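Local coordinates for protein particle-associated glycoside hydrolase (Acinetobacter phage Fri1, PDB 6C72) that probably degrades the capsular polysaccharide of Acinetobacter baumannii during phage entry, acting as a trimeric tailspike depolymerase that also binds zinc, at residues A[294-299]-A[328-333]. Residues are numbered along the deposited sequence; the frame is centred on the assembly and turned at random.
Sequences LTWVYL and AGAEPT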
ATOM      1  N   LEU A 294     -14.013  -8.418  34.137  1.00 28.37           N
ATOM      2  CA  LEU A 294     -12.877  -9.316  33.937  1.00 28.35           C
ATOM      3  C   LEU A 294     -11.658  -8.444  33.683  1.00 27.76           C
ATOM      4  O   LEU A 294     -11.297  -8.147  32.538  1.00 27.00           O
ATOM      5  CB  LEU A 294     -13.150 -10.259  32.778  1.00 28.10           C
ATOM      6  CG  LEU A 294     -14.366 -11.175  32.930  1.00 28.81           C
ATOM      7  CD1 LEU A 294     -14.603 -11.880  31.590  1.00 28.51           C
ATOM      8  CD2 LEU A 294     -14.133 -12.195  34.052  1.00 29.79           C
ATOM      9  N   THR A 295     -10.997  -8.060  34.772  1.00 31.73           N
ATOM     10  CA  THR A 295      -9.920  -7.079  34.700  1.00 32.55           C
ATOM     11  C   THR A 295      -8.777  -7.582  33.818  1.00 32.23           C
ATOM     12  O   THR A 295      -8.470  -8.776  33.780  1.00 31.95           O
ATOM     13  CB  THR A 295      -9.431  -6.758  36.109  1.00 33.80           C
ATOM     14  OG1 THR A 295      -8.998  -7.967  36.751  1.00 33.89           O
ATOM     15  CG2 THR A 295     -10.578  -6.150  36.912  1.00 33.94           C
ATOM     16  N   TRP A 296      -8.133  -6.649  33.116  1.00 30.09           N
ATOM     17  CA  TRP A 296      -7.132  -6.994  32.114  1.00 29.56           C
ATOM     18  C   TRP A 296      -6.010  -5.947  32.117  1.00 30.33           C
ATOM     19  O   TRP A 296      -6.031  -4.977  32.882  1.00 31.29           O
ATOM     20  CB  TRP A 296      -7.780  -7.139  30.730  1.00 28.14           C
ATOM     21  CG  TRP A 296      -8.750  -6.037  30.400  1.00 27.79           C
ATOM     22  CD1 TRP A 296     -10.082  -5.983  30.703  1.00 27.73           C
ATOM     23  CD2 TRP A 296      -8.430  -4.790  29.763  1.00 27.57           C
ATOM     24  NE1 TRP A 296     -10.623  -4.797  30.249  1.00 27.56           N
ATOM     25  CE2 TRP A 296      -9.630  -4.046  29.673  1.00 27.43           C
ATOM     26  CE3 TRP A 296      -7.256  -4.246  29.235  1.00 27.52           C
ATOM     27  CZ2 TRP A 296      -9.685  -2.782  29.081  1.00 27.26           C
ATOM     28  CZ3 TRP A 296      -7.314  -2.993  28.646  1.00 27.22           C
ATOM     29  CH2 TRP A 296      -8.519  -2.268  28.581  1.00 27.13           C
ATOM     30  N   VAL A 297      -5.015  -6.148  31.253  1.00 25.88           N
ATOM     31  CA  VAL A 297      -3.795  -5.341  31.301  1.00 25.98           C
ATOM     32  C   VAL A 297      -3.770  -4.313  30.173  1.00 25.28           C
ATOM     33  O   VAL A 297      -3.773  -3.101  30.425  1.00 25.35           O
ATOM     34  CB  VAL A 297      -2.542  -6.238  31.255  1.00 26.28           C
ATOM     35  CG1 VAL A 297      -1.270  -5.401  31.461  1.00 26.62           C
ATOM     36  CG2 VAL A 297      -2.658  -7.371  32.291  1.00 27.04           C
ATOM     37  N   TYR A 298      -3.735  -4.780  28.927  1.00 27.42           N
ATOM     38  CA  TYR A 298      -3.770  -3.898  27.770  1.00 26.18           C
ATOM     39  C   TYR A 298      -4.798  -4.404  26.768  1.00 24.72           C
ATOM     40  O   TYR A 298      -5.371  -5.487  26.915  1.00 24.60           O
ATOM     41  CB  TYR A 298      -2.410  -3.796  27.073  1.00 25.98           C
ATOM     42  CG  TYR A 298      -1.228  -3.481  27.963  1.00 27.71           C
ATOM     43  CD1 TYR A 298      -1.209  -2.335  28.743  1.00 28.78           C
ATOM     44  CD2 TYR A 298      -0.098  -4.308  27.972  1.00 28.44           C
ATOM     45  CE1 TYR A 298      -0.127  -2.032  29.544  1.00 30.27           C
ATOM     46  CE2 TYR A 298       1.010  -4.004  28.762  1.00 29.96           C
ATOM     47  CZ  TYR A 298       0.981  -2.863  29.543  1.00 30.52           C
ATOM     48  OH  TYR A 298       2.052  -2.537  30.329  1.00 31.10           O
ATOM     49  N   LEU A 299      -5.002  -3.618  25.717  1.00 30.00           N
ATOM     50  CA  LEU A 299      -5.930  -4.010  24.667  1.00 29.12           C
ATOM     51  C   LEU A 299      -5.247  -4.881  23.615  1.00 28.50           C
ATOM     52  O   LEU A 299      -5.634  -6.036  23.409  1.00 28.33           O
ATOM     53  CB  LEU A 299      -6.555  -2.755  24.047  1.00 29.00           C
ATOM     54  CG  LEU A 299      -7.568  -2.928  22.920  1.00 28.67           C
ATOM     55  CD1 LEU A 299      -8.714  -3.882  23.295  1.00 28.72           C
ATOM     56  CD2 LEU A 299      -8.122  -1.553  22.556  1.00 29.14           C
ATOM     57  N   ALA A 328     -10.890  -1.822  35.961  1.00 29.57           N
ATOM     58  CA  ALA A 328     -10.016  -1.601  37.111  1.00 30.77           C
ATOM     59  C   ALA A 328      -8.603  -2.128  36.851  1.00 31.12           C
ATOM     60  O   ALA A 328      -8.403  -3.330  36.639  1.00 30.70           O
ATOM     61  CB  ALA A 328     -10.617  -2.262  38.349  1.00 30.96           C
ATOM     62  N   GLY A 329      -7.618  -1.221  36.887  1.00 34.41           N
ATOM     63  CA  GLY A 329      -6.231  -1.552  36.645  1.00 34.79           C
ATOM     64  C   GLY A 329      -5.832  -1.655  35.192  1.00 33.99           C
ATOM     65  O   GLY A 329      -4.635  -1.786  34.904  1.00 34.37           O
ATOM     66  N   ALA A 330      -6.785  -1.588  34.264  1.00 31.19           N
ATOM     67  CA  ALA A 330      -6.503  -1.760  32.847  1.00 30.04           C
ATOM     68  C   ALA A 330      -6.020  -0.470  32.203  1.00 30.20           C
ATOM     69  O   ALA A 330      -6.456   0.625  32.566  1.00 30.75           O
ATOM     70  CB  ALA A 330      -7.752  -2.253  32.119  1.00 28.55           C
ATOM     71  N   GLU A 331      -5.103  -0.614  31.250  1.00 34.70           N
ATOM     72  CA  GLU A 331      -4.663   0.480  30.391  1.00 34.17           C
ATOM     73  C   GLU A 331      -5.150   0.198  28.978  1.00 32.03           C
ATOM     74  O   GLU A 331      -4.692  -0.777  28.355  1.00 31.18           O
ATOM     75  CB  GLU A 331      -3.142   0.633  30.409  1.00 34.91           C
ATOM     76  CG  GLU A 331      -2.662   1.821  29.608  1.00 33.88           C
ATOM     77  CD  GLU A 331      -1.137   1.950  29.589  1.00 33.87           C
ATOM     78  OE1 GLU A 331      -0.492   1.342  28.701  1.00 32.72           O
ATOM     79  OE2 GLU A 331      -0.594   2.656  30.471  1.00 34.91           O
ATOM     80  N   PRO A 332      -6.060   1.008  28.426  1.00 35.96           N
ATOM     81  CA  PRO A 332      -6.727   0.676  27.164  1.00 34.56           C
ATOM     82  C   PRO A 332      -5.909   0.996  25.917  1.00 33.74           C
ATOM     83  O   PRO A 332      -6.357   1.694  25.004  1.00 33.51           O
ATOM     84  CB  PRO A 332      -8.008   1.536  27.238  1.00 34.92           C
ATOM     85  CG  PRO A 332      -7.563   2.734  28.011  1.00 36.07           C
ATOM     86  CD  PRO A 332      -6.571   2.250  29.027  1.00 36.96           C
ATOM     87  N   THR A 333      -4.693   0.466  25.872  1.00 28.62           N
ATOM     88  CA  THR A 333      -3.725   0.883  24.868  1.00 28.04           C
ATOM     89  C   THR A 333      -3.460  -0.212  23.844  1.00 27.09           C
ATOM     90  O   THR A 333      -3.685  -1.401  24.092  1.00 26.94           O
ATOM     91  CB  THR A 333      -2.413   1.325  25.517  1.00 28.71           C
ATOM     92  OG1 THR A 333      -2.077   0.402  26.552  1.00 29.51           O
ATOM     93  CG2 THR A 333      -2.559   2.720  26.118  1.00 29.61           C
TER
HETATM   94  O   HOH W   1      -6.075  -5.239  35.525  1.00 51.17           O
HETATM   95  O   HOH W   2      -2.719  -2.293  32.939  1.00 28.99           O
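Ala328 meets Thr295 at the outer end of the contact, where Thr295 CG2 lies 3.6 Å from Ala328 O. A water donates to Ala328 O and Trp296 O. A second water donates to Gly329 O and Val297 O. Ala330 sets its methyl over the centre of the Trp296 six-membered ring, a CH-pi contact with CB 3.3 Å from the centroid and 3° off the ring normal. The Trp296 CB points away from 328-333, but the indole turns back over this methyl, with CG between N and the carbonyl carbon (chi1 45°). Glu331 N donates to Val297 O at 2.9 Å and 166°, so with the second water Val297 O accepts two bonds. Glu331 is extended past CG, and Glu331 OE1 comes obliquely to Tyr298 CE1 at 3.5 Å. Pro332, centre of an inverse gamma turn, brings CA to the Trp296 ring edge, 3.7 Å from CH2. Thr333 OG1 donates to the anti lone pair of Glu331 OE1 at 2.8 Å. Arg362 also forms a salt bridge to Glu331 OE1. Thr333 O accepts from Leu299 N at 3.0 Å. Segments 294-299 and 328-333 run nearly parallel where they touch, as successive coils of a beta-helix do. They lead into the paired parallel strands 300-302 and 333-336, with Trp296, Leu299 and Pro332 packed on strand 321-324.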